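Local coordinates for protein amidase (Bacillus anthracis, PDB 5EWQ) that probably hydrolyses carboxylic acid amides to carboxylates and ammonia as a member of the amidase signature family, at residues E170-Y174 with L363-F367. Residues are numbered along the deposited sequence; the frame is centred on the assembly and turned at random.
Sequences EWANY and LEYEF
Three consecutive residues, W171, A172 and N173, have phi near 55° and psi rising from 37° to 60°. They form one left-handed helical turn, closed by the Y174 N to E170 O hydrogen bond, 3.3 Å. The turn follows strand 161-166 of the central mixed sheet of this amidase-signature fold. It meets one right-handed turn of helix 360-377, in which F367 N hydrogen-bonds to L363 O at 3.0 Å. The backbones stay apart: the nearest CA atoms are those of Y174 and L363, at 8.8 Å. Side chains fill the gap as an aromatic cluster of W171 (chi1 m), Y174 (t) and F367 (t). F367 points its edge at the face of W171, a T-shaped pair. The centroids of F367 and the six-membered ring of W171 are 5.5 Å apart, with planes at 86°; W171 CE3 to F367 CE1 is 3.9 Å. The ring planes of Y174 and F367 meet obliquely, at 51°, with Y174 CD2 4.0 Å from F367 CG. No hydrogen bond crosses this buried apolar packing. I389 and L386 of helix 386-394 border W171 and F367. L407 touches Y174. Y174 CE1 lies 3.7 Å from L363 CB, and Y174 OH rests on the helix backbone, 3.2 Å from E364 CA.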
ATOM      1  N   GLU A 170      -7.022  11.434   0.766  1.00 27.88           N
ATOM      2  CA  GLU A 170      -8.129  11.570  -0.178  1.00 24.66           C
ATOM      3  C   GLU A 170      -7.639  11.803  -1.606  1.00 20.85           C
ATOM      4  O   GLU A 170      -6.704  12.571  -1.831  1.00 30.05           O
ATOM      5  CB  GLU A 170      -9.058  12.706   0.256  1.00 19.34           C
ATOM      6  CG  GLU A 170     -10.342  12.803  -0.550  1.00 38.55           C
ATOM      7  CD  GLU A 170     -11.356  13.740   0.079  1.00 37.13           C
ATOM      8  OE1 GLU A 170     -12.381  14.031  -0.570  1.00 45.98           O
ATOM      9  OE2 GLU A 170     -11.128  14.182   1.225  1.00 36.38           O
ATOM     10  N   TRP A 171      -8.278  11.122  -2.555  1.00 20.19           N
ATOM     11  CA  TRP A 171      -7.897  11.162  -3.967  1.00 29.00           C
ATOM     12  C   TRP A 171      -6.436  10.777  -4.182  1.00 32.61           C
ATOM     13  O   TRP A 171      -5.763  11.343  -5.044  1.00 40.21           O
ATOM     14  CB  TRP A 171      -8.159  12.548  -4.565  1.00 27.36           C
ATOM     15  CG  TRP A 171      -9.610  12.858  -4.765  1.00 36.85           C
ATOM     16  CD1 TRP A 171     -10.328  13.850  -4.162  1.00 25.98           C
ATOM     17  CD2 TRP A 171     -10.524  12.166  -5.624  1.00 32.17           C
ATOM     18  NE1 TRP A 171     -11.631  13.822  -4.598  1.00 21.11           N
ATOM     19  CE2 TRP A 171     -11.777  12.798  -5.498  1.00 27.66           C
ATOM     20  CE3 TRP A 171     -10.405  11.076  -6.493  1.00 28.36           C
ATOM     21  CZ2 TRP A 171     -12.902  12.373  -6.199  1.00 29.02           C
ATOM     22  CZ3 TRP A 171     -11.524  10.658  -7.192  1.00 33.29           C
ATOM     23  CH2 TRP A 171     -12.756  11.305  -7.041  1.00 27.25           C
ATOM     24  N   ALA A 172      -5.967   9.808  -3.400  1.00 28.32           N
ATOM     25  CA  ALA A 172      -4.577   9.359  -3.435  1.00 22.61           C
ATOM     26  C   ALA A 172      -3.624  10.534  -3.256  1.00 30.88           C
ATOM     27  O   ALA A 172      -2.652  10.678  -3.997  1.00 40.38           O
ATOM     28  CB  ALA A 172      -4.282   8.622  -4.733  1.00 24.20           C
ATOM     29  N   ASN A 173      -3.927  11.369  -2.263  1.00 38.38           N
ATOM     30  CA  ASN A 173      -3.181  12.594  -1.988  1.00 37.15           C
ATOM     31  C   ASN A 173      -3.145  13.529  -3.194  1.00 29.09           C
ATOM     32  O   ASN A 173      -2.076  13.853  -3.713  1.00 34.84           O
ATOM     33  CB  ASN A 173      -1.756  12.273  -1.532  1.00 37.14           C
ATOM     34  CG  ASN A 173      -1.044  13.483  -0.958  1.00 38.57           C
ATOM     35  OD1 ASN A 173      -1.676  14.390  -0.414  1.00 21.25           O
ATOM     36  ND2 ASN A 173       0.279  13.507  -1.081  1.00 33.42           N
ATOM     37  N   TYR A 174      -4.322  13.953  -3.639  1.00 22.14           N
ATOM     38  CA  TYR A 174      -4.418  14.921  -4.724  1.00 26.24           C
ATOM     39  C   TYR A 174      -5.667  15.778  -4.563  1.00 42.52           C
ATOM     40  O   TYR A 174      -6.555  15.767  -5.413  1.00 48.89           O
ATOM     41  CB  TYR A 174      -4.425  14.219  -6.083  1.00 36.04           C
ATOM     42  CG  TYR A 174      -3.995  15.111  -7.226  1.00 29.80           C
ATOM     43  CD1 TYR A 174      -2.654  15.420  -7.418  1.00 35.20           C
ATOM     44  CD2 TYR A 174      -4.924  15.644  -8.111  1.00 36.54           C
ATOM     45  CE1 TYR A 174      -2.250  16.236  -8.457  1.00 47.62           C
ATOM     46  CE2 TYR A 174      -4.528  16.462  -9.155  1.00 38.66           C
ATOM     47  CZ  TYR A 174      -3.190  16.753  -9.321  1.00 44.36           C
ATOM     48  OH  TYR A 174      -2.787  17.564 -10.356  1.00 51.04           O
ATOM     49  N   LEU A 363       0.054  14.746 -13.740  1.00 47.02           N
ATOM     50  CA  LEU A 363      -1.101  14.540 -12.874  1.00 44.11           C
ATOM     51  C   LEU A 363      -2.224  15.533 -13.167  1.00 44.24           C
ATOM     52  O   LEU A 363      -3.396  15.163 -13.192  1.00 42.86           O
ATOM     53  CB  LEU A 363      -0.687  14.651 -11.405  1.00 50.21           C
ATOM     54  CG  LEU A 363       0.199  13.538 -10.844  1.00 57.28           C
ATOM     55  CD1 LEU A 363       0.952  14.023  -9.620  1.00 66.97           C
ATOM     56  CD2 LEU A 363      -0.643  12.329 -10.496  1.00 53.07           C
ATOM     57  N   GLU A 364      -1.854  16.792 -13.387  1.00 54.13           N
ATOM     58  CA  GLU A 364      -2.824  17.866 -13.577  1.00 56.73           C
ATOM     59  C   GLU A 364      -3.746  17.623 -14.768  1.00 54.51           C
ATOM     60  O   GLU A 364      -4.946  17.894 -14.699  1.00 46.57           O
ATOM     61  CB  GLU A 364      -2.103  19.207 -13.743  1.00 67.82           C
ATOM     62  CG  GLU A 364      -3.027  20.381 -14.026  1.00 67.61           C
ATOM     63  CD  GLU A 364      -2.291  21.707 -14.065  1.00 72.29           C
ATOM     64  OE1 GLU A 364      -2.662  22.570 -14.888  1.00 77.64           O
ATOM     65  OE2 GLU A 364      -1.346  21.888 -13.267  1.00 71.84           O
ATOM     66  N   TYR A 365      -3.187  17.106 -15.855  1.00 49.60           N
ATOM     67  CA  TYR A 365      -3.972  16.845 -17.054  1.00 60.88           C
ATOM     68  C   TYR A 365      -4.746  15.534 -16.960  1.00 71.35           C
ATOM     69  O   TYR A 365      -5.929  15.473 -17.298  1.00 77.89           O
ATOM     70  CB  TYR A 365      -3.070  16.819 -18.291  1.00 64.79           C
ATOM     71  CG  TYR A 365      -3.765  16.320 -19.540  1.00 67.25           C
ATOM     72  CD1 TYR A 365      -4.533  17.176 -20.320  1.00 72.52           C
ATOM     73  CD2 TYR A 365      -3.656  14.992 -19.937  1.00 59.31           C
ATOM     74  CE1 TYR A 365      -5.172  16.722 -21.459  1.00 65.80           C
ATOM     75  CE2 TYR A 365      -4.292  14.531 -21.072  1.00 65.80           C
ATOM     76  CZ  TYR A 365      -5.047  15.401 -21.830  1.00 68.03           C
ATOM     77  OH  TYR A 365      -5.681  14.942 -22.962  1.00 68.64           O
ATOM     78  N   GLU A 366      -4.071  14.487 -16.498  1.00 64.85           N
ATOM     79  CA  GLU A 366      -4.606  13.133 -16.587  1.00 51.72           C
ATOM     80  C   GLU A 366      -5.664  12.820 -15.530  1.00 52.74           C
ATOM     81  O   GLU A 366      -6.515  11.957 -15.744  1.00 56.87           O
ATOM     82  CB  GLU A 366      -3.464  12.118 -16.491  1.00 46.89           C
ATOM     83  CG  GLU A 366      -3.728  10.817 -17.226  1.00 51.43           C
ATOM     84  CD  GLU A 366      -2.542   9.876 -17.187  1.00 59.16           C
ATOM     85  OE1 GLU A 366      -1.566  10.177 -16.470  1.00 53.35           O
ATOM     86  OE2 GLU A 366      -2.584   8.835 -17.877  1.00 72.32           O
ATOM     87  N   PHE A 367      -5.611  13.516 -14.398  1.00 48.05           N
ATOM     88  CA  PHE A 367      -6.551  13.262 -13.307  1.00 39.06           C
ATOM     89  C   PHE A 367      -7.993  13.514 -13.731  1.00 43.39           C
ATOM     90  O   PHE A 367      -8.868  12.679 -13.506  1.00 50.17           O
ATOM     91  CB  PHE A 367      -6.216  14.122 -12.087  1.00 37.87           C
ATOM     92  CG  PHE A 367      -7.221  14.011 -10.975  1.00 41.19           C
ATOM     93  CD1 PHE A 367      -7.279  12.873 -10.188  1.00 41.94           C
ATOM     94  CD2 PHE A 367      -8.109  15.041 -10.718  1.00 41.09           C
ATOM     95  CE1 PHE A 367      -8.202  12.765  -9.165  1.00 31.38           C
ATOM     96  CE2 PHE A 367      -9.035  14.939  -9.697  1.00 38.42           C
ATOM     97  CZ  PHE A 367      -9.081  13.799  -8.919  1.00 31.12           C
TER